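Local coordinates for alcohol dehydrogenase (Thermus sp., PDB 4CPD), which catalyses the NADH-dependent interconversion of alcohols and carbonyl compounds as a thermostable, zinc-containing medium-chain dehydrogenase, at the interface of chains A and B. Sequence-based numbering; all coordinates share one arbitrary frame. Chains: chain A/B, Alcohol dehydrogenase.

Contact 1: the interface of chains A and B. Residues chain A 246-247, 250, 271-274; chain B 276, 278.
A:Phe274 and B:Phe276 pair as antiparallel neighbours, one from each copy of strand 273-277, and exchange backbone hydrogen bonds in both directions. B:Phe276 N gives to A:Phe274 O at 2.9 Å, and A:Phe274 N returns a bond to B:Phe276 O at 3.0 Å. Just past the end of the strand, B:Leu278 N reaches A:Pro272 O at 3.0 Å; the bond is straight at the hydrogen (173°), yet the donor stands above the carbonyl plane. The proline ring probably stiffens the turn into strand 273-277. The two phenylalanine side chains run side by side in the same direction, and the ring of A:Phe274 lies between two aliphatic groups. B:Phe276 CB sits 3.6 Å above one face of that ring, toward the rim, while A:Leu250 CD1, from the ring's own chain, lies over the rim of the opposite face. A chi1 of 75° sets CG of A:Phe274 between its own backbone N and carbonyl carbon, where the ring can be flanked in this way. The side chains of B:Leu278 and A:Phe274 cross at about a right angle, and B:Leu278 CD1 meets A:Leu250 CD1 at 3.7 Å. Farther out, helix 247-256 supplies A:Leu250, and A:Gly246, with no side chain, and small A:Ala247 border B:Leu278 CD1. The patch joins strand edges of two subunits and seals the join with hydrophobic side chains, helping to hold the dimer seen in the crystal.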
ATOM      1  N   GLY A 246       0.203  -1.554 -16.963  1.00 64.26           N
ATOM      2  CA  GLY A 246       1.205  -2.503 -17.474  1.00 64.32           C
ATOM      3  C   GLY A 246       2.580  -2.483 -16.804  1.00 69.33           C
ATOM      4  O   GLY A 246       3.029  -1.460 -16.257  1.00 71.52           O
ATOM      5  N   ALA A 247       3.272  -3.616 -16.899  1.00 69.09           N
ATOM      6  CA  ALA A 247       4.510  -3.841 -16.156  1.00 71.96           C
ATOM      7  C   ALA A 247       5.598  -2.828 -16.444  1.00 69.07           C
ATOM      8  O   ALA A 247       6.422  -2.535 -15.572  1.00 73.05           O
ATOM      9  CB  ALA A 247       5.045  -5.232 -16.423  1.00 74.78           C
ATOM     10  N   LEU A 250       4.691   0.296 -14.371  1.00 60.60           N
ATOM     11  CA  LEU A 250       4.703  -0.027 -12.943  1.00 60.75           C
ATOM     12  C   LEU A 250       6.123  -0.152 -12.373  1.00 62.53           C
ATOM     13  O   LEU A 250       6.387   0.296 -11.260  1.00 59.72           O
ATOM     14  CB  LEU A 250       3.887  -1.295 -12.658  1.00 61.56           C
ATOM     15  CG  LEU A 250       2.366  -1.110 -12.827  1.00 64.23           C
ATOM     16  CD1 LEU A 250       1.609  -2.438 -12.958  1.00 61.52           C
ATOM     17  CD2 LEU A 250       1.797  -0.295 -11.679  1.00 64.02           C
ATOM     18  N   ALA A 271      -1.978  -8.319 -18.291  1.00 64.01           N
ATOM     19  CA  ALA A 271      -0.862  -9.151 -17.808  1.00 64.46           C
ATOM     20  C   ALA A 271      -1.160  -9.698 -16.414  1.00 67.13           C
ATOM     21  O   ALA A 271      -1.707  -8.995 -15.565  1.00 77.52           O
ATOM     22  CB  ALA A 271       0.433  -8.360 -17.799  1.00 59.90           C
ATOM     23  N   PRO A 272      -0.838 -10.967 -16.173  1.00 70.05           N
ATOM     24  CA  PRO A 272      -1.268 -11.521 -14.894  1.00 72.14           C
ATOM     25  C   PRO A 272      -0.382 -11.035 -13.749  1.00 63.80           C
ATOM     26  O   PRO A 272      -0.793 -11.085 -12.593  1.00 61.44           O
ATOM     27  CB  PRO A 272      -1.135 -13.031 -15.110  1.00 75.65           C
ATOM     28  CG  PRO A 272      -0.018 -13.155 -16.102  1.00 74.92           C
ATOM     29  CD  PRO A 272      -0.053 -11.927 -16.966  1.00 70.45           C
ATOM     30  N   SER A 273       0.814 -10.553 -14.071  1.00 59.20           N
ATOM     31  CA  SER A 273       1.781 -10.193 -13.046  1.00 56.18           C
ATOM     32  C   SER A 273       2.866  -9.223 -13.545  1.00 54.86           C
ATOM     33  O   SER A 273       2.995  -8.959 -14.742  1.00 56.27           O
ATOM     34  CB  SER A 273       2.449 -11.459 -12.496  1.00 53.55           C
ATOM     35  OG  SER A 273       3.704 -11.667 -13.145  1.00 55.29           O
ATOM     36  N   PHE A 274       3.640  -8.702 -12.595  1.00 55.91           N
ATOM     37  CA  PHE A 274       4.843  -7.911 -12.888  1.00 59.66           C
ATOM     38  C   PHE A 274       5.883  -8.085 -11.755  1.00 60.46           C
ATOM     39  O   PHE A 274       5.507  -8.370 -10.615  1.00 61.51           O
ATOM     40  CB  PHE A 274       4.473  -6.425 -13.084  1.00 61.57           C
ATOM     41  CG  PHE A 274       4.157  -5.700 -11.798  1.00 61.23           C
ATOM     42  CD1 PHE A 274       2.868  -5.677 -11.298  1.00 62.41           C
ATOM     43  CD2 PHE A 274       5.160  -5.054 -11.080  1.00 62.96           C
ATOM     44  CE1 PHE A 274       2.582  -5.032 -10.101  1.00 60.68           C
ATOM     45  CE2 PHE A 274       4.878  -4.405  -9.893  1.00 60.37           C
ATOM     46  CZ  PHE A 274       3.584  -4.392  -9.405  1.00 60.22           C
TER
ATOM     47  N   PHE B 276       4.071  -9.853  -8.598  1.00 55.69           N
ATOM     48  CA  PHE B 276       2.923  -9.225  -7.967  1.00 49.00           C
ATOM     49  C   PHE B 276       1.773  -9.320  -8.935  1.00 50.07           C
ATOM     50  O   PHE B 276       1.924  -8.958 -10.098  1.00 52.49           O
ATOM     51  CB  PHE B 276       3.223  -7.754  -7.677  1.00 47.18           C
ATOM     52  CG  PHE B 276       2.297  -7.136  -6.680  1.00 44.60           C
ATOM     53  CD1 PHE B 276       1.012  -6.761  -7.052  1.00 42.42           C
ATOM     54  CD2 PHE B 276       2.711  -6.910  -5.378  1.00 44.00           C
ATOM     55  CE1 PHE B 276       0.138  -6.202  -6.147  1.00 40.01           C
ATOM     56  CE2 PHE B 276       1.845  -6.349  -4.455  1.00 43.58           C
ATOM     57  CZ  PHE B 276       0.556  -6.000  -4.841  1.00 42.95           C
ATOM     58  N   LEU B 278      -1.187  -8.477 -11.201  1.00 58.04           N
ATOM     59  CA  LEU B 278      -1.561  -7.248 -11.889  1.00 58.97           C
ATOM     60  C   LEU B 278      -3.050  -7.240 -12.211  1.00 57.65           C
ATOM     61  O   LEU B 278      -3.815  -6.550 -11.517  1.00 61.91           O
ATOM     62  CB  LEU B 278      -0.705  -7.057 -13.131  1.00 60.66           C
ATOM     63  CG  LEU B 278      -0.484  -5.625 -13.564  1.00 59.37           C
ATOM     64  CD1 LEU B 278       0.638  -5.572 -14.581  1.00 60.92           C
ATOM     65  CD2 LEU B 278      -1.761  -5.050 -14.146  1.00 60.46           C
TER

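Contact 2: the interface of chains A and B. Residues chain A 94, 97, 99, 102; chain B 238, 258-260.
A:Gln99 swings its CG beside its backbone N (chi1 -58°) and runs on extended, while B:Arg258 starts between its own backbone N and carbonyl carbon (chi1 70°) before stretching from CG to NE; together these turns bring amide and guanidinium together. In this zinc-containing medium-chain dehydrogenase, the chain A side is the lobe of the structural zinc, whose four-cysteine site is interwoven with A:Tyr94 and A:Leu102. Glutamine suits its place because one amide both accepts and donates. B:Arg258 NH1 meets an in-plane lone pair of A:Gln99 OE1 at 2.8 Å, with the two flat groups nearly perpendicular, and A:Gln99 NE2 gives an almost straight bond to B:Gly260 O at 2.9 Å. The guanidinium of A:Arg97 stacks on that of B:Arg258, their planes 16° apart and the two side chains sliding past each other in opposite directions. B:Asp238 OD1 takes B:Arg258 NE at 2.7 Å and also its NH2, a side-on grip that fixes the plane and places a carboxylate beside the stacked pair, which probably balances their charge. Water 1 links A:Arg97 NE to the same carboxylate oxygen. B:Arg258 NH1 also binds B:Pro259 O, which faces A:Tyr94 CE1 at the ring's rim. A:Leu102 CD1 packs against B:Gly260 CA at 3.4 Å, where the glycine presents no side chain.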
ATOM      1  N   TYR A  94     -18.781  -5.621   1.837  1.00 38.85           N
ATOM      2  CA  TYR A  94     -17.887  -4.625   1.219  1.00 45.04           C
ATOM      3  C   TYR A  94     -18.462  -3.182   1.202  1.00 41.05           C
ATOM      4  O   TYR A  94     -17.746  -2.234   1.489  1.00 40.73           O
ATOM      5  CB  TYR A  94     -17.424  -5.088  -0.177  1.00 45.41           C
ATOM      6  CG  TYR A  94     -16.502  -6.269  -0.044  1.00 53.14           C
ATOM      7  CD1 TYR A  94     -15.182  -6.099   0.365  1.00 51.94           C
ATOM      8  CD2 TYR A  94     -16.974  -7.587  -0.223  1.00 57.48           C
ATOM      9  CE1 TYR A  94     -14.343  -7.192   0.537  1.00 55.09           C
ATOM     10  CE2 TYR A  94     -16.139  -8.684  -0.055  1.00 54.73           C
ATOM     11  CZ  TYR A  94     -14.825  -8.490   0.323  1.00 58.01           C
ATOM     12  OH  TYR A  94     -13.986  -9.585   0.488  1.00 58.47           O
ATOM     13  N   ARG A  97     -18.140  -1.636   4.602  1.00 40.30           N
ATOM     14  CA  ARG A  97     -16.766  -1.191   4.822  1.00 41.31           C
ATOM     15  C   ARG A  97     -16.417   0.033   3.985  1.00 39.94           C
ATOM     16  O   ARG A  97     -15.273   0.464   3.978  1.00 39.85           O
ATOM     17  CB  ARG A  97     -15.772  -2.298   4.432  1.00 42.95           C
ATOM     18  CG  ARG A  97     -15.778  -3.570   5.268  1.00 43.93           C
ATOM     19  CD  ARG A  97     -14.883  -4.612   4.591  1.00 47.17           C
ATOM     20  NE  ARG A  97     -14.853  -5.884   5.323  1.00 52.03           N
ATOM     21  CZ  ARG A  97     -15.226  -7.073   4.834  1.00 49.30           C
ATOM     22  NH1 ARG A  97     -15.628  -7.214   3.582  1.00 50.75           N
ATOM     23  NH2 ARG A  97     -15.167  -8.145   5.599  1.00 49.30           N
ATOM     24  N   GLN A  99     -16.152   0.137   0.827  1.00 36.74           N
ATOM     25  CA  GLN A  99     -15.373  -0.271  -0.329  1.00 41.75           C
ATOM     26  C   GLN A  99     -16.342  -0.675  -1.451  1.00 43.54           C
ATOM     27  O   GLN A  99     -16.484  -1.851  -1.816  1.00 45.18           O
ATOM     28  CB  GLN A  99     -14.436  -1.402   0.051  1.00 44.93           C
ATOM     29  CG  GLN A  99     -13.477  -1.041   1.174  1.00 45.10           C
ATOM     30  CD  GLN A  99     -12.495  -2.160   1.464  1.00 43.87           C
ATOM     31  OE1 GLN A  99     -12.902  -3.280   1.746  1.00 46.58           O
ATOM     32  NE2 GLN A  99     -11.206  -1.863   1.388  1.00 39.14           N
ATOM     33  N   LEU A 102     -15.810  -2.938  -4.408  1.00 38.40           N
ATOM     34  CA  LEU A 102     -15.781  -4.382  -4.217  1.00 41.26           C
ATOM     35  C   LEU A 102     -17.145  -4.958  -3.908  1.00 42.89           C
ATOM     36  O   LEU A 102     -17.226  -6.098  -3.415  1.00 49.19           O
ATOM     37  CB  LEU A 102     -14.822  -4.716  -3.081  1.00 42.24           C
ATOM     38  CG  LEU A 102     -13.393  -4.242  -3.368  1.00 40.47           C
ATOM     39  CD1 LEU A 102     -12.517  -4.477  -2.140  1.00 39.54           C
ATOM     40  CD2 LEU A 102     -12.826  -4.933  -4.601  1.00 38.52           C
TER
ATOM     41  N   ASP B 238      -8.637  -9.460   6.890  1.00 40.63           N
ATOM     42  CA  ASP B 238      -8.454  -8.038   6.633  1.00 38.13           C
ATOM     43  C   ASP B 238      -6.980  -7.671   6.434  1.00 36.66           C
ATOM     44  O   ASP B 238      -6.633  -6.820   5.586  1.00 33.81           O
ATOM     45  CB  ASP B 238      -9.033  -7.239   7.783  1.00 39.40           C
ATOM     46  CG  ASP B 238     -10.490  -7.495   7.968  1.00 39.88           C
ATOM     47  OD1 ASP B 238     -11.263  -7.034   7.099  1.00 48.08           O
ATOM     48  OD2 ASP B 238     -10.858  -8.165   8.949  1.00 39.10           O
ATOM     49  N   ARG B 258      -8.063 -10.770   1.869  1.00 34.09           N
ATOM     50  CA  ARG B 258      -9.315 -10.482   1.205  1.00 35.27           C
ATOM     51  C   ARG B 258      -9.144  -9.353   0.236  1.00 38.96           C
ATOM     52  O   ARG B 258      -8.237  -8.529   0.404  1.00 42.18           O
ATOM     53  CB  ARG B 258     -10.423 -10.109   2.208  1.00 37.13           C
ATOM     54  CG  ARG B 258     -10.291  -8.758   2.911  1.00 36.19           C
ATOM     55  CD  ARG B 258     -11.596  -8.449   3.631  1.00 36.66           C
ATOM     56  NE  ARG B 258     -11.541  -7.227   4.436  1.00 40.80           N
ATOM     57  CZ  ARG B 258     -11.614  -5.969   3.967  1.00 38.24           C
ATOM     58  NH1 ARG B 258     -11.719  -5.675   2.661  1.00 36.70           N
ATOM     59  NH2 ARG B 258     -11.545  -4.995   4.838  1.00 35.72           N
ATOM     60  N   PRO B 259     -10.039  -9.277  -0.762  1.00 41.63           N
ATOM     61  CA  PRO B 259     -10.153  -8.092  -1.572  1.00 38.76           C
ATOM     62  C   PRO B 259     -10.306  -6.853  -0.695  1.00 37.15           C
ATOM     63  O   PRO B 259     -11.065  -6.885   0.312  1.00 30.45           O
ATOM     64  CB  PRO B 259     -11.444  -8.331  -2.338  1.00 42.09           C
ATOM     65  CG  PRO B 259     -11.516  -9.798  -2.476  1.00 41.99           C
ATOM     66  CD  PRO B 259     -11.011 -10.304  -1.174  1.00 43.09           C
ATOM     67  N   GLY B 260      -9.567  -5.793  -1.051  1.00 34.15           N
ATOM     68  CA  GLY B 260      -9.604  -4.552  -0.295  1.00 34.06           C
ATOM     69  C   GLY B 260      -8.887  -4.636   1.035  1.00 35.57           C
ATOM     70  O   GLY B 260      -9.047  -3.784   1.883  1.00 36.17           O
TER
HETATM   71  O   HOH W   1     -14.010  -5.882   8.322  1.00 32.47           O

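Contact 3: the interface of chains A and B. Residues chain A 288-291; chain B 285-288.
A:Phe288 faces B:Phe288, the same residue of the other copy, so strands 286-290 run antiparallel across the two-fold axis. Their N-H and C=O groups bond reciprocally, A:Phe288 N to B:Phe288 O and B:Phe288 N to A:Phe288 O, each at 2.8 Å and nearly along the C=O axis. Farther along, A:Ile290 N gives to B:Leu286 O at 3.2 Å, continuing the ladder; the return bond is weak.

The charged contact lies over one face of the paired strands, where A:Arg289 is bridged with B:Thr287. A:Arg289 runs extended from CG to NE, with CG anti to the backbone N (chi1 -173°), a reach that lays its guanidinium along the partner strand as far as B:Asp285. NE and NH2 both grip B:Asp285 OD1 side-on, at 3.1 Å and 3.2 Å. They meet the carboxylate oxygen on its syn side and from one face of its plane, while it lies in the guanidinium plane. Arginine suits the place, being long enough to run along the strand past B:Thr287 and able to present two N-H groups to one oxygen.

Van der Waals contact completes the set: A:Arg289 CD rests against B:Thr287 OG1 at 3.3 Å, the short threonine letting the arginine pass over it. With an alanine in place of A:Arg289, the B:Asp285 carboxylate would probably lose its cationic mate and B:Thr287 the aliphatic stem lying over it.

Here the edge strands of two subunits join into a continuous sheet, the dimer-forming pairing familiar in this family.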
ATOM      1  N   PHE A 288       2.597   0.348  -1.805  1.00 42.83           N
ATOM      2  CA  PHE A 288       2.059   0.187  -3.153  1.00 44.31           C
ATOM      3  C   PHE A 288       0.576  -0.138  -3.076  1.00 44.88           C
ATOM      4  O   PHE A 288       0.159  -0.948  -2.260  1.00 46.22           O
ATOM      5  CB  PHE A 288       2.799  -0.929  -3.890  1.00 43.60           C
ATOM      6  CG  PHE A 288       2.274  -1.206  -5.272  1.00 44.13           C
ATOM      7  CD1 PHE A 288       2.610  -0.388  -6.329  1.00 47.96           C
ATOM      8  CD2 PHE A 288       1.479  -2.310  -5.530  1.00 45.43           C
ATOM      9  CE1 PHE A 288       2.140  -0.649  -7.622  1.00 50.19           C
ATOM     10  CE2 PHE A 288       0.998  -2.577  -6.816  1.00 47.15           C
ATOM     11  CZ  PHE A 288       1.332  -1.751  -7.867  1.00 48.34           C
ATOM     12  N   ARG A 289      -0.220   0.501  -3.924  1.00 44.67           N
ATOM     13  CA  ARG A 289      -1.622   0.174  -4.007  1.00 45.64           C
ATOM     14  C   ARG A 289      -2.062   0.114  -5.473  1.00 43.48           C
ATOM     15  O   ARG A 289      -1.667   0.930  -6.288  1.00 47.40           O
ATOM     16  CB  ARG A 289      -2.473   1.137  -3.183  1.00 48.24           C
ATOM     17  CG  ARG A 289      -3.927   0.672  -3.131  1.00 58.93           C
ATOM     18  CD  ARG A 289      -4.787   1.488  -2.186  1.00 62.02           C
ATOM     19  NE  ARG A 289      -6.163   0.999  -2.147  1.00 57.83           N
ATOM     20  CZ  ARG A 289      -7.128   1.501  -1.377  1.00 54.15           C
ATOM     21  NH1 ARG A 289      -6.899   2.514  -0.554  1.00 55.68           N
ATOM     22  NH2 ARG A 289      -8.338   0.985  -1.428  1.00 55.70           N
ATOM     23  N   ILE A 290      -2.882  -0.875  -5.789  1.00 43.94           N
ATOM     24  CA  ILE A 290      -3.414  -1.054  -7.140  1.00 42.59           C
ATOM     25  C   ILE A 290      -4.875  -1.446  -7.045  1.00 38.61           C
ATOM     26  O   ILE A 290      -5.244  -2.258  -6.212  1.00 36.52           O
ATOM     27  CB  ILE A 290      -2.619  -2.108  -7.942  1.00 46.92           C
ATOM     28  CG1 ILE A 290      -3.230  -2.305  -9.332  1.00 48.88           C
ATOM     29  CG2 ILE A 290      -2.540  -3.448  -7.214  1.00 45.08           C
ATOM     30  CD1 ILE A 290      -2.229  -2.829 -10.345  1.00 52.42           C
ATOM     31  N   GLY A 291      -5.707  -0.853  -7.884  1.00 37.79           N
ATOM     32  CA  GLY A 291      -7.130  -1.117  -7.817  1.00 41.40           C
ATOM     33  C   GLY A 291      -7.999  -0.302  -8.752  1.00 43.11           C
ATOM     34  O   GLY A 291      -7.553   0.659  -9.366  1.00 53.33           O
TER
ATOM     35  N   ASP B 285      -7.993  -4.940  -5.466  1.00 48.95           N
ATOM     36  CA  ASP B 285      -7.743  -3.746  -4.676  1.00 52.32           C
ATOM     37  C   ASP B 285      -6.816  -4.065  -3.484  1.00 52.23           C
ATOM     38  O   ASP B 285      -7.215  -4.110  -2.336  1.00 55.16           O
ATOM     39  CB  ASP B 285      -9.064  -3.105  -4.201  1.00 54.40           C
ATOM     40  CG  ASP B 285      -8.901  -1.654  -3.785  1.00 56.01           C
ATOM     41  OD1 ASP B 285      -7.743  -1.179  -3.739  1.00 58.83           O
ATOM     42  OD2 ASP B 285      -9.932  -0.990  -3.506  1.00 56.65           O
ATOM     43  N   LEU B 286      -5.554  -4.270  -3.787  1.00 49.59           N
ATOM     44  CA  LEU B 286      -4.584  -4.583  -2.774  1.00 50.27           C
ATOM     45  C   LEU B 286      -3.761  -3.368  -2.319  1.00 47.06           C
ATOM     46  O   LEU B 286      -3.353  -2.533  -3.135  1.00 40.82           O
ATOM     47  CB  LEU B 286      -3.625  -5.625  -3.361  1.00 53.61           C
ATOM     48  CG  LEU B 286      -4.261  -6.964  -3.720  1.00 53.62           C
ATOM     49  CD1 LEU B 286      -3.320  -7.756  -4.603  1.00 54.14           C
ATOM     50  CD2 LEU B 286      -4.625  -7.743  -2.457  1.00 55.21           C
ATOM     51  N   THR B 287      -3.480  -3.310  -1.025  1.00 43.02           N
ATOM     52  CA  THR B 287      -2.472  -2.412  -0.496  1.00 39.18           C
ATOM     53  C   THR B 287      -1.326  -3.243   0.063  1.00 36.38           C
ATOM     54  O   THR B 287      -1.525  -4.081   0.926  1.00 36.37           O
ATOM     55  CB  THR B 287      -3.083  -1.553   0.621  1.00 41.28           C
ATOM     56  OG1 THR B 287      -4.188  -0.810   0.080  1.00 41.46           O
ATOM     57  CG2 THR B 287      -2.047  -0.592   1.226  1.00 42.37           C
ATOM     58  N   PHE B 288      -0.120  -2.975  -0.394  1.00 36.89           N
ATOM     59  CA  PHE B 288       1.071  -3.751  -0.012  1.00 37.16           C
ATOM     60  C   PHE B 288       2.205  -2.885   0.517  1.00 35.45           C
ATOM     61  O   PHE B 288       2.484  -1.836  -0.006  1.00 37.67           O
ATOM     62  CB  PHE B 288       1.562  -4.517  -1.239  1.00 38.58           C
ATOM     63  CG  PHE B 288       2.783  -5.343  -0.996  1.00 40.24           C
ATOM     64  CD1 PHE B 288       2.707  -6.509  -0.293  1.00 41.51           C
ATOM     65  CD2 PHE B 288       4.014  -4.942  -1.461  1.00 43.07           C
ATOM     66  CE1 PHE B 288       3.844  -7.256  -0.043  1.00 39.97           C
ATOM     67  CE2 PHE B 288       5.152  -5.688  -1.223  1.00 40.32           C
ATOM     68  CZ  PHE B 288       5.067  -6.842  -0.517  1.00 37.61           C
TER

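Along the subunit boundary, contact 3 lies between the others: its C-alpha centre is about 12 Å from that of contact 1 and about 11 Å from that of contact 2, which are themselves about 21 Å apart. Contacts 1 and 3 both add strands antiparallel across the chains, through strands 273-277 and 286-290, which helix 279-284 separates in sequence. No residue is common to the three; contact 2 relies on side chains and loops, tying the structural-zinc lobe of one copy to the other copy. Contact 3 straddles the two-fold axis, and contacts 1 and 2 recur on both sides of it with chains exchanged.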